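Local atomic coordinates of Ser-thr phosphatase MSPP (PDB entry 2JFR), a protein that probably removes phosphate from phosphorylated serine and threonine residues of proteins, as a metal-dependent phosphatase of the PPM (PP2C) family. Residues Phe38-Gly42 with Glu84-Ser88; Val210-Val214 with Thr226-Val230; Val87-Leu92 with Leu156-Ile162. Residues are numbered along the deposited sequence.

Interactions 1 and 3 form one continuous patch at the metal-bearing end of the PPM sandwich, their centres about 10 Å apart. They share Val87 and Ser88, and Phe38 N lies 2.9 Å from Gly89 O, a probable hydrogen bond, while Phe38 CE2 packs 3.9 Å from Leu156 CD1. The side chain of Phe38 comes within about 3 Å of a bound phosphate, and that of Leu156 within about 5 Å of a magnesium ion. Interaction 2 belongs to the other sheet and its covering helix; its centre lies about 25 Å and about 22 Å from those of interactions 1 and 3. Its Thr226 side chain nevertheless lies about 7 Å from the manganese.

Interaction 1 (Phe38-Gly42 with Glu84-Ser88); sequences FGARG and EPTVS
In the PPM fold, the strand-turn-helix connection carrying metal ligands Asp36 and Gly37 packs against the loop entering strand 89-96. Gly39-Gly42 form a type I beta turn closed by Gly42 N to Gly39 O (3.0 Å), and Arg41 is the N-cap of helix 42-59. Gly39, at phi/psi 90/179, has its CA 4.2 Å from Ser88 CA; a CB there would clash with Ser88 OG and Val87 O. Ser88 chi1 is m, placing OG to accept from Arg41 N at 2.9 Å and 165°. Phe38 takes chi1 p and chi2 87°: one ring face lies over Ser88 C, CE1 is 4.0 Å from Val87 CG1, and a bound phosphate is about 3 Å from the side chain. Arg41 (m, t, p, chi4 -175°) bends at chi3 to reach Glu84 (m, m, chi3 -42°), where NH1 and OE2 form a 2.8 Å salt bridge. A water joins the loops, accepting from Ala40 N (2.9 Å), donating to Val87 O (2.9 Å) and bonding Thr86 OG1 (2.7 Å).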
ATOM      1  N   PHE A  38      10.249  -7.566  -1.471  1.00 14.20           N
ATOM      2  CA  PHE A  38      10.431  -8.906  -1.946  1.00 14.60           C
ATOM      3  C   PHE A  38      11.908  -9.180  -2.175  1.00 14.79           C
ATOM      4  O   PHE A  38      12.679  -8.245  -2.424  1.00 15.34           O
ATOM      5  CB  PHE A  38       9.638  -9.216  -3.221  1.00 15.06           C
ATOM      6  CG  PHE A  38      10.106  -8.518  -4.458  1.00 15.99           C
ATOM      7  CD1 PHE A  38      11.110  -9.079  -5.259  1.00 17.91           C
ATOM      8  CD2 PHE A  38       9.550  -7.273  -4.798  1.00 18.06           C
ATOM      9  CE1 PHE A  38      11.574  -8.475  -6.385  1.00 20.84           C
ATOM     10  CE2 PHE A  38      10.055  -6.673  -6.001  1.00 20.58           C
ATOM     11  CZ  PHE A  38      11.070  -7.307  -6.742  1.00 22.22           C
ATOM     12  N   GLY A  39      12.251 -10.440  -2.207  1.00 15.51           N
ATOM     13  CA  GLY A  39      13.588 -10.897  -2.463  1.00 16.41           C
ATOM     14  C   GLY A  39      14.386 -11.019  -1.168  1.00 16.59           C
ATOM     15  O   GLY A  39      13.937 -10.728  -0.076  1.00 16.97           O
ATOM     16  N   ALA A  40      15.644 -11.463  -1.367  1.00 17.53           N
ATOM     17  CA  ALA A  40      16.516 -11.696  -0.211  1.00 19.26           C
ATOM     18  C   ALA A  40      16.721 -10.463   0.621  1.00 18.21           C
ATOM     19  O   ALA A  40      16.960 -10.576   1.823  1.00 21.29           O
ATOM     20  CB  ALA A  40      17.869 -12.217  -0.677  1.00 25.17           C
ATOM     21  N   ARG A  41      16.654  -9.283   0.010  1.00 17.29           N
ATOM     22  CA  ARG A  41      16.833  -8.047   0.729  0.56 17.20           C
ATOM     23  C   ARG A  41      15.548  -7.186   0.613  1.00 15.93           C
ATOM     24  O   ARG A  41      15.609  -5.961   0.666  1.00 16.88           O
ATOM     25  CB  ARG A  41      18.065  -7.303   0.253  0.56 16.71           C
ATOM     26  CG  ARG A  41      19.380  -7.954   0.572  0.56 18.46           C
ATOM     27  CD  ARG A  41      20.643  -7.313   0.044  0.56 19.58           C
ATOM     28  NE  ARG A  41      20.889  -6.041   0.688  0.56 19.19           N
ATOM     29  CZ  ARG A  41      21.815  -5.155   0.452  0.56 19.00           C
ATOM     30  NH1 ARG A  41      22.709  -5.392  -0.490  0.56 21.27           N
ATOM     31  NH2 ARG A  41      21.915  -4.018   1.118  0.56 19.97           N
ATOM     32  N   GLY A  42      14.413  -7.863   0.569  1.00 15.78           N
ATOM     33  CA  GLY A  42      13.166  -7.102   0.485  1.00 15.44           C
ATOM     34  C   GLY A  42      12.908  -6.200   1.680  1.00 15.12           C
ATOM     35  O   GLY A  42      12.290  -5.136   1.521  1.00 15.61           O
ATOM     36  N   GLU A  84      23.093  -6.923  -6.465  1.00 28.07           N
ATOM     37  CA  GLU A  84      22.921  -8.236  -5.845  0.80 26.88           C
ATOM     38  C   GLU A  84      22.735  -9.294  -6.886  1.00 25.34           C
ATOM     39  O   GLU A  84      22.285  -8.984  -8.005  1.00 26.10           O
ATOM     40  CB  GLU A  84      21.699  -8.193  -4.930  0.80 23.52           C
ATOM     41  CG  GLU A  84      21.939  -7.478  -3.662  0.80 25.85           C
ATOM     42  CD  GLU A  84      22.597  -8.306  -2.553  0.80 29.98           C
ATOM     43  OE1 GLU A  84      22.310  -9.522  -2.264  0.80 40.23           O
ATOM     44  OE2 GLU A  84      23.434  -7.655  -2.000  0.80 32.09           O
ATOM     45  N   PRO A  85      23.024 -10.558  -6.545  1.00 27.60           N
ATOM     46  CA  PRO A  85      22.928 -11.632  -7.516  1.00 27.95           C
ATOM     47  C   PRO A  85      21.572 -12.061  -7.842  1.00 24.34           C
ATOM     48  O   PRO A  85      21.369 -12.807  -8.816  1.00 29.23           O
ATOM     49  CB  PRO A  85      23.690 -12.773  -6.787  1.00 32.01           C
ATOM     50  CG  PRO A  85      23.622 -12.515  -5.323  1.00 36.47           C
ATOM     51  CD  PRO A  85      23.609 -11.017  -5.270  1.00 32.88           C
ATOM     52  N   THR A  86      20.574 -11.644  -7.041  1.00 23.58           N
ATOM     53  CA  THR A  86      19.167 -11.868  -7.356  1.00 21.63           C
ATOM     54  C   THR A  86      18.463 -10.522  -7.095  1.00 19.92           C
ATOM     55  O   THR A  86      19.029  -9.673  -6.437  1.00 21.82           O
ATOM     56  CB  THR A  86      18.469 -13.006  -6.594  1.00 22.31           C
ATOM     57  OG1 THR A  86      18.527 -12.726  -5.222  1.00 27.34           O
ATOM     58  CG2 THR A  86      19.177 -14.317  -6.841  1.00 27.33           C
ATOM     59  N   VAL A  87      17.292 -10.415  -7.647  1.00 19.31           N
ATOM     60  CA  VAL A  87      16.562  -9.196  -7.606  1.00 17.27           C
ATOM     61  C   VAL A  87      15.762  -9.080  -6.279  1.00 16.59           C
ATOM     62  O   VAL A  87      15.008  -9.986  -5.923  1.00 18.25           O
ATOM     63  CB  VAL A  87      15.602  -9.079  -8.807  1.00 18.78           C
ATOM     64  CG1 VAL A  87      14.755  -7.824  -8.741  1.00 20.28           C
ATOM     65  CG2 VAL A  87      16.435  -9.108 -10.121  1.00 21.42           C
ATOM     66  N   SER A  88      15.938  -7.960  -5.593  1.00 16.34           N
ATOM     67  CA  SER A  88      15.088  -7.517  -4.492  1.00 16.16           C
ATOM     68  C   SER A  88      14.524  -6.144  -4.865  1.00 15.85           C
ATOM     69  O   SER A  88      15.118  -5.360  -5.584  1.00 17.84           O
ATOM     70  CB  SER A  88      15.838  -7.426  -3.190  1.00 17.15           C
ATOM     71  OG  SER A  88      16.276  -8.730  -2.774  1.00 17.96           O
TER
HETATM   72  O   HOH W   1      16.138 -11.967  -4.187  1.00 21.22           O

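Interaction 2 (Val210-Val214 with Thr226-Val230); sequences VRRLV and TTVVV
This is helix-on-sheet packing in the alpha-beta-beta-alpha sandwich of PPM phosphatases: helix 206-219 lies on the sheet containing strand 226-233. The 210-214 and 226-230 axes approach to 8.5 Å, with N-to-C directions 155° apart, nearly antiparallel. The register pairs Val210 with Val228 (CA-CA 6.2 Å) and Val214 with Thr226 (6.1 Å). Extended backbone angles direct the CA-to-CB bonds of Thr226, Val228 and Val230 toward the helix. Val228, chi1 m, has the largest buried area; its CG2 lies 3.7 Å from Val210 CB and 4.1 Å from Val214 CG1, while its CG1 meets Leu213 CB at 4.2 Å. Val210, also m, points toward the strand and touches Ala9 and Ala11 of strand 5-13. The CA-to-CB bond of Val214, chi1 m, runs sideways to the strand, and its CG1 packs against backbone, 3.8 Å from Thr226 O. Otherwise the valine and leucine side chains meet by van der Waals packing. Thr226 lies two residues after the manganese ligand Asp224. The closest approach is Val210 CG1 to Val230 CG2, 3.6 Å.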
ATOM      1  N   VAL A 210      -7.205  -1.827  12.586  1.00 17.25           N
ATOM      2  CA  VAL A 210      -5.929  -2.342  12.093  1.00 16.96           C
ATOM      3  C   VAL A 210      -5.561  -3.632  12.799  1.00 17.04           C
ATOM      4  O   VAL A 210      -5.024  -4.556  12.154  1.00 17.09           O
ATOM      5  CB  VAL A 210      -4.799  -1.327  12.122  1.00 16.79           C
ATOM      6  CG1 VAL A 210      -5.056  -0.170  11.161  1.00 17.99           C
ATOM      7  CG2 VAL A 210      -4.491  -0.784  13.531  1.00 18.58           C
ATOM      8  N   ARG A 211      -5.825  -3.722  14.093  1.00 17.52           N
ATOM      9  CA  ARG A 211      -5.524  -4.975  14.804  0.52 18.14           C
ATOM     10  C   ARG A 211      -6.411  -6.092  14.299  1.00 18.16           C
ATOM     11  O   ARG A 211      -5.936  -7.215  14.094  1.00 18.59           O
ATOM     12  CB  ARG A 211      -5.700  -4.737  16.284  0.52 20.33           C
ATOM     13  CG  ARG A 211      -4.553  -3.951  16.883  0.52 24.02           C
ATOM     14  CD  ARG A 211      -4.826  -3.643  18.344  0.52 38.54           C
ATOM     15  NE  ARG A 211      -3.983  -2.580  18.826  0.52 49.39           N
ATOM     16  CZ  ARG A 211      -4.354  -1.601  19.638  0.52 52.83           C
ATOM     17  NH1 ARG A 211      -5.582  -1.445  20.123  0.52 61.98           N
ATOM     18  NH2 ARG A 211      -3.390  -0.755  19.942  0.52 65.32           N
ATOM     19  N   ARG A 212      -7.706  -5.827  14.092  1.00 17.86           N
ATOM     20  CA  ARG A 212      -8.592  -6.860  13.602  1.00 18.32           C
ATOM     21  C   ARG A 212      -8.220  -7.290  12.189  1.00 16.76           C
ATOM     22  O   ARG A 212      -8.343  -8.476  11.867  1.00 17.46           O
ATOM     23  CB  ARG A 212     -10.030  -6.413  13.682  1.00 19.69           C
ATOM     24  CG  ARG A 212     -10.486  -6.207  15.139  1.00 23.41           C
ATOM     25  CD  ARG A 212     -11.958  -6.007  15.228  1.00 31.04           C
ATOM     26  NE  ARG A 212     -12.758  -7.102  14.725  1.00 36.65           N
ATOM     27  CZ  ARG A 212     -13.929  -6.879  14.092  1.00 35.44           C
ATOM     28  NH1 ARG A 212     -14.513  -5.713  13.812  1.00 41.81           N
ATOM     29  NH2 ARG A 212     -14.491  -7.957  13.728  1.00 44.99           N
ATOM     30  N   LEU A 213      -7.772  -6.367  11.352  1.00 16.75           N
ATOM     31  CA  LEU A 213      -7.379  -6.718  10.003  1.00 16.50           C
ATOM     32  C   LEU A 213      -6.236  -7.713   9.972  1.00 15.68           C
ATOM     33  O   LEU A 213      -6.252  -8.713   9.296  1.00 16.70           O
ATOM     34  CB  LEU A 213      -7.043  -5.502   9.172  1.00 16.29           C
ATOM     35  CG  LEU A 213      -8.251  -4.665   8.733  1.00 16.50           C
ATOM     36  CD1 LEU A 213      -7.847  -3.272   8.364  1.00 17.16           C
ATOM     37  CD2 LEU A 213      -8.977  -5.377   7.583  1.00 16.94           C
ATOM     38  N   VAL A 214      -5.187  -7.426  10.770  1.00 16.39           N
ATOM     39  CA  VAL A 214      -4.082  -8.367  10.725  0.67 17.20           C
ATOM     40  C   VAL A 214      -4.484  -9.650  11.444  1.00 16.74           C
ATOM     41  O   VAL A 214      -4.023 -10.727  11.014  1.00 17.23           O
ATOM     42  CB  VAL A 214      -2.774  -7.758  11.276  0.67 16.67           C
ATOM     43  CG1 VAL A 214      -2.354  -6.550  10.443  0.67 18.14           C
ATOM     44  CG2 VAL A 214      -2.897  -7.385  12.729  0.67 18.14           C
ATOM     45  N   THR A 226       1.273  -9.105   6.556  1.00 13.90           N
ATOM     46  CA  THR A 226       0.140  -8.205   6.324  1.00 14.28           C
ATOM     47  C   THR A 226       0.392  -6.905   7.026  1.00 13.85           C
ATOM     48  O   THR A 226       0.687  -6.897   8.225  1.00 15.19           O
ATOM     49  CB  THR A 226      -1.186  -8.862   6.833  1.00 15.61           C
ATOM     50  OG1 THR A 226      -1.418 -10.052   6.088  1.00 17.34           O
ATOM     51  CG2 THR A 226      -2.359  -7.923   6.618  1.00 16.75           C
ATOM     52  N   THR A 227       0.233  -5.816   6.317  1.00 13.74           N
ATOM     53  CA  THR A 227       0.427  -4.466   6.852  1.00 14.16           C
ATOM     54  C   THR A 227      -0.704  -3.608   6.374  1.00 14.19           C
ATOM     55  O   THR A 227      -1.049  -3.637   5.197  1.00 15.73           O
ATOM     56  CB  THR A 227       1.782  -3.938   6.392  1.00 14.86           C
ATOM     57  OG1 THR A 227       2.780  -4.841   6.852  1.00 15.64           O
ATOM     58  CG2 THR A 227       2.092  -2.546   6.934  1.00 17.57           C
ATOM     59  N   VAL A 228      -1.264  -2.824   7.277  1.00 14.14           N
ATOM     60  CA  VAL A 228      -2.425  -1.997   7.012  1.00 14.45           C
ATOM     61  C   VAL A 228      -2.231  -0.611   7.617  1.00 14.47           C
ATOM     62  O   VAL A 228      -1.697  -0.445   8.717  1.00 15.05           O
ATOM     63  CB  VAL A 228      -3.704  -2.667   7.522  1.00 14.90           C
ATOM     64  CG1 VAL A 228      -4.032  -3.903   6.731  1.00 15.52           C
ATOM     65  CG2 VAL A 228      -3.646  -2.979   9.018  1.00 16.70           C
ATOM     66  N   VAL A 229      -2.728   0.383   6.879  1.00 14.28           N
ATOM     67  CA  VAL A 229      -2.774   1.768   7.324  1.00 14.27           C
ATOM     68  C   VAL A 229      -4.202   2.238   7.075  1.00 14.65           C
ATOM     69  O   VAL A 229      -4.703   2.167   5.947  1.00 15.21           O
ATOM     70  CB  VAL A 229      -1.794   2.633   6.557  1.00 15.03           C
ATOM     71  CG1 VAL A 229      -1.911   4.097   6.995  1.00 16.34           C
ATOM     72  CG2 VAL A 229      -0.372   2.128   6.730  1.00 15.76           C
ATOM     73  N   VAL A 230      -4.866   2.713   8.147  1.00 14.78           N
ATOM     74  CA  VAL A 230      -6.236   3.198   8.089  1.00 15.46           C
ATOM     75  C   VAL A 230      -6.230   4.666   8.346  1.00 15.39           C
ATOM     76  O   VAL A 230      -5.594   5.134   9.311  1.00 17.10           O
ATOM     77  CB  VAL A 230      -7.108   2.415   9.103  1.00 16.99           C
ATOM     78  CG1 VAL A 230      -8.441   3.088   9.356  1.00 20.09           C
ATOM     79  CG2 VAL A 230      -7.352   1.028   8.617  1.00 17.83           C
TER

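Interaction 3 (Val87-Leu92 with Leu156-Ile162); sequences VSGTTL and LTRALGI
A single antiparallel beta bridge ties the start of strand 89-96, in the second sheet of the PPM sandwich, to the long loop between helix 144-147 and strand 169-172. Thr90 and Leu160 are a hydrogen-bonded pair with CA atoms 5.2 Å apart: Thr90 N donates to Leu160 O at 3.0 Å (151°), and Leu160 N to Thr90 O at 2.8 Å (157°). The CA atoms nearest each other on either side are those of Gly89 and Gly161 (4.9 Å) and of Thr91 and Ala159 (5.4 Å), without further bridges. At Gly89, phi/psi -172/-164, a CB would clash with Leu160 O and Ile162 CG2; Gly161, at 92/5, has backbone angles that call for glycine. Beyond the bridge, a water lies 2.8 Å from both Ser88 O and Gly161 O, within hydrogen-bonding reach of each.

Leu160, chi1 t and chi2 149°, has the largest buried area; its CD2 sits 3.7 Å from Thr90 CG2, and its CD1 3.9 Å from Leu92 CD2, with Leu92 in t, p. Thr90, chi1 t, donates from OG1 to Thr91 O of the next residue, 2.8 Å. Val87 CG1 meets Ile162 CG2 at 3.7 Å. Thr91, chi1 p, places CG2 4.2 Å from Leu156 CD1, while its OG1 bonds Ser113 OG and the backbone N of metal ligand Asp36, linking this contact to the metal site.

Leu160 packs on Ala49 of helix 42-59 and on Asn74 and Val77 of helix 63-81; Phe38, ending strand 31-38, touches Leu156 and Ala159.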
ATOM      1  N   VAL A  87      17.292 -10.415  -7.647  1.00 19.31           N
ATOM      2  CA  VAL A  87      16.562  -9.196  -7.606  1.00 17.27           C
ATOM      3  C   VAL A  87      15.762  -9.080  -6.279  1.00 16.59           C
ATOM      4  O   VAL A  87      15.008  -9.986  -5.923  1.00 18.25           O
ATOM      5  CB  VAL A  87      15.602  -9.079  -8.807  1.00 18.78           C
ATOM      6  CG1 VAL A  87      14.755  -7.824  -8.741  1.00 20.28           C
ATOM      7  CG2 VAL A  87      16.435  -9.108 -10.121  1.00 21.42           C
ATOM      8  N   SER A  88      15.938  -7.960  -5.593  1.00 16.34           N
ATOM      9  CA  SER A  88      15.088  -7.517  -4.492  1.00 16.16           C
ATOM     10  C   SER A  88      14.524  -6.144  -4.865  1.00 15.85           C
ATOM     11  O   SER A  88      15.118  -5.360  -5.584  1.00 17.84           O
ATOM     12  CB  SER A  88      15.838  -7.426  -3.190  1.00 17.15           C
ATOM     13  OG  SER A  88      16.276  -8.730  -2.774  1.00 17.96           O
ATOM     14  N   GLY A  89      13.353  -5.863  -4.329  1.00 14.97           N
ATOM     15  CA  GLY A  89      12.707  -4.582  -4.604  1.00 15.02           C
ATOM     16  C   GLY A  89      11.510  -4.485  -3.706  1.00 14.28           C
ATOM     17  O   GLY A  89      11.348  -5.222  -2.723  1.00 14.35           O
ATOM     18  N   THR A  90      10.604  -3.541  -4.033  1.00 14.17           N
ATOM     19  CA  THR A  90       9.440  -3.330  -3.194  1.00 14.08           C
ATOM     20  C   THR A  90       8.314  -2.730  -3.986  1.00 13.54           C
ATOM     21  O   THR A  90       8.512  -2.013  -4.945  1.00 14.45           O
ATOM     22  CB  THR A  90       9.806  -2.418  -1.985  1.00 13.93           C
ATOM     23  OG1 THR A  90       8.721  -2.360  -1.061  1.00 13.81           O
ATOM     24  CG2 THR A  90      10.263  -1.047  -2.388  1.00 14.93           C
ATOM     25  N   THR A  91       7.108  -3.006  -3.524  1.00 13.26           N
ATOM     26  CA  THR A  91       5.959  -2.196  -3.903  1.00 13.65           C
ATOM     27  C   THR A  91       6.012  -0.889  -3.154  1.00 13.55           C
ATOM     28  O   THR A  91       6.713  -0.750  -2.127  1.00 13.81           O
ATOM     29  CB  THR A  91       4.649  -2.901  -3.637  1.00 13.87           C
ATOM     30  OG1 THR A  91       4.436  -2.835  -2.228  1.00 14.00           O
ATOM     31  CG2 THR A  91       4.596  -4.319  -4.130  1.00 14.67           C
ATOM     32  N   LEU A  92       5.197   0.074  -3.578  1.00 13.75           N
ATOM     33  CA  LEU A  92       4.970   1.263  -2.792  0.79 13.85           C
ATOM     34  C   LEU A  92       3.626   1.819  -3.161  1.00 13.56           C
ATOM     35  O   LEU A  92       3.348   2.055  -4.340  1.00 14.76           O
ATOM     36  CB  LEU A  92       6.043   2.301  -3.072  0.79 14.32           C
ATOM     37  CG  LEU A  92       5.849   3.660  -2.322  0.79 16.53           C
ATOM     38  CD1 LEU A  92       5.917   3.474  -0.842  0.79 16.19           C
ATOM     39  CD2 LEU A  92       6.887   4.685  -2.809  0.79 19.94           C
ATOM     40  N   LEU A 156       4.968  -9.631 -10.029  1.00 15.50           N
ATOM     41  CA  LEU A 156       4.818  -8.215 -10.258  1.00 14.74           C
ATOM     42  C   LEU A 156       5.203  -7.826 -11.662  1.00 14.60           C
ATOM     43  O   LEU A 156       6.153  -8.355 -12.238  1.00 15.83           O
ATOM     44  CB  LEU A 156       5.677  -7.425  -9.292  1.00 15.06           C
ATOM     45  CG  LEU A 156       5.300  -7.559  -7.799  1.00 15.84           C
ATOM     46  CD1 LEU A 156       6.313  -6.871  -6.959  1.00 18.80           C
ATOM     47  CD2 LEU A 156       3.897  -7.009  -7.539  1.00 19.53           C
ATOM     48  N   THR A 157       4.537  -6.811 -12.208  1.00 14.84           N
ATOM     49  CA  THR A 157       4.893  -6.224 -13.477  1.00 15.17           C
ATOM     50  C   THR A 157       5.542  -4.864 -13.332  1.00 15.19           C
ATOM     51  O   THR A 157       6.134  -4.368 -14.296  1.00 17.57           O
ATOM     52  CB  THR A 157       3.683  -6.119 -14.405  1.00 15.43           C
ATOM     53  OG1 THR A 157       2.697  -5.347 -13.720  1.00 16.41           O
ATOM     54  CG2 THR A 157       3.175  -7.485 -14.791  1.00 17.17           C
ATOM     55  N   ARG A 158       5.491  -4.244 -12.140  1.00 14.83           N
ATOM     56  CA  ARG A 158       6.173  -3.017 -11.854  0.69 14.97           C
ATOM     57  C   ARG A 158       6.604  -3.090 -10.389  1.00 14.85           C
ATOM     58  O   ARG A 158       5.881  -3.636  -9.571  1.00 15.73           O
ATOM     59  CB  ARG A 158       5.370  -1.737 -12.016  0.69 15.78           C
ATOM     60  CG  ARG A 158       4.675  -1.534 -13.330  0.69 17.03           C
ATOM     61  CD  ARG A 158       4.011  -0.170 -13.423  0.69 20.16           C
ATOM     62  NE  ARG A 158       2.815  -0.099 -14.161  0.69 22.64           N
ATOM     63  CZ  ARG A 158       1.904   0.860 -14.180  0.69 22.83           C
ATOM     64  NH1 ARG A 158       2.166   1.976 -13.489  0.69 24.87           N
ATOM     65  NH2 ARG A 158       0.802   0.725 -14.903  0.69 28.99           N
ATOM     66  N   ALA A 159       7.782  -2.542 -10.108  1.00 14.84           N
ATOM     67  CA  ALA A 159       8.309  -2.541  -8.752  1.00 15.22           C
ATOM     68  C   ALA A 159       9.286  -1.430  -8.618  1.00 14.80           C
ATOM     69  O   ALA A 159       9.906  -0.989  -9.592  1.00 16.32           O
ATOM     70  CB  ALA A 159       8.950  -3.867  -8.413  1.00 16.70           C
ATOM     71  N   LEU A 160       9.479  -0.979  -7.387  1.00 14.88           N
ATOM     72  CA  LEU A 160      10.439   0.021  -7.035  1.00 15.33           C
ATOM     73  C   LEU A 160      11.744  -0.614  -6.636  1.00 15.37           C
ATOM     74  O   LEU A 160      11.809  -1.614  -5.933  1.00 15.84           O
ATOM     75  CB  LEU A 160       9.808   0.883  -5.938  1.00 16.32           C
ATOM     76  CG  LEU A 160      10.572   2.121  -5.515  1.00 15.84           C
ATOM     77  CD1 LEU A 160       9.663   3.234  -5.068  1.00 18.74           C
ATOM     78  CD2 LEU A 160      11.590   1.775  -4.417  1.00 17.43           C
ATOM     79  N   GLY A 161      12.830   0.017  -7.105  1.00 15.86           N
ATOM     80  CA  GLY A 161      14.143  -0.365  -6.717  1.00 17.04           C
ATOM     81  C   GLY A 161      14.848  -1.377  -7.587  1.00 16.82           C
ATOM     82  O   GLY A 161      15.965  -1.772  -7.264  1.00 18.75           O
ATOM     83  N   ILE A 162      14.230  -1.768  -8.735  1.00 17.56           N
ATOM     84  CA  ILE A 162      14.781  -2.818  -9.610  1.00 18.49           C
ATOM     85  C   ILE A 162      15.458  -2.248 -10.816  1.00 19.64           C
ATOM     86  O   ILE A 162      16.127  -3.035 -11.550  1.00 21.87           O
ATOM     87  CB  ILE A 162      13.718  -3.877  -9.978  1.00 18.60           C
ATOM     88  CG1 ILE A 162      12.632  -3.332 -10.912  1.00 18.48           C
ATOM     89  CG2 ILE A 162      13.159  -4.516  -8.730  1.00 20.58           C
ATOM     90  CD1 ILE A 162      11.802  -4.394 -11.545  1.00 21.69           C
TER
HETATM   91  O   HOH W   2      17.289  -4.212  -7.017  1.00 24.19           O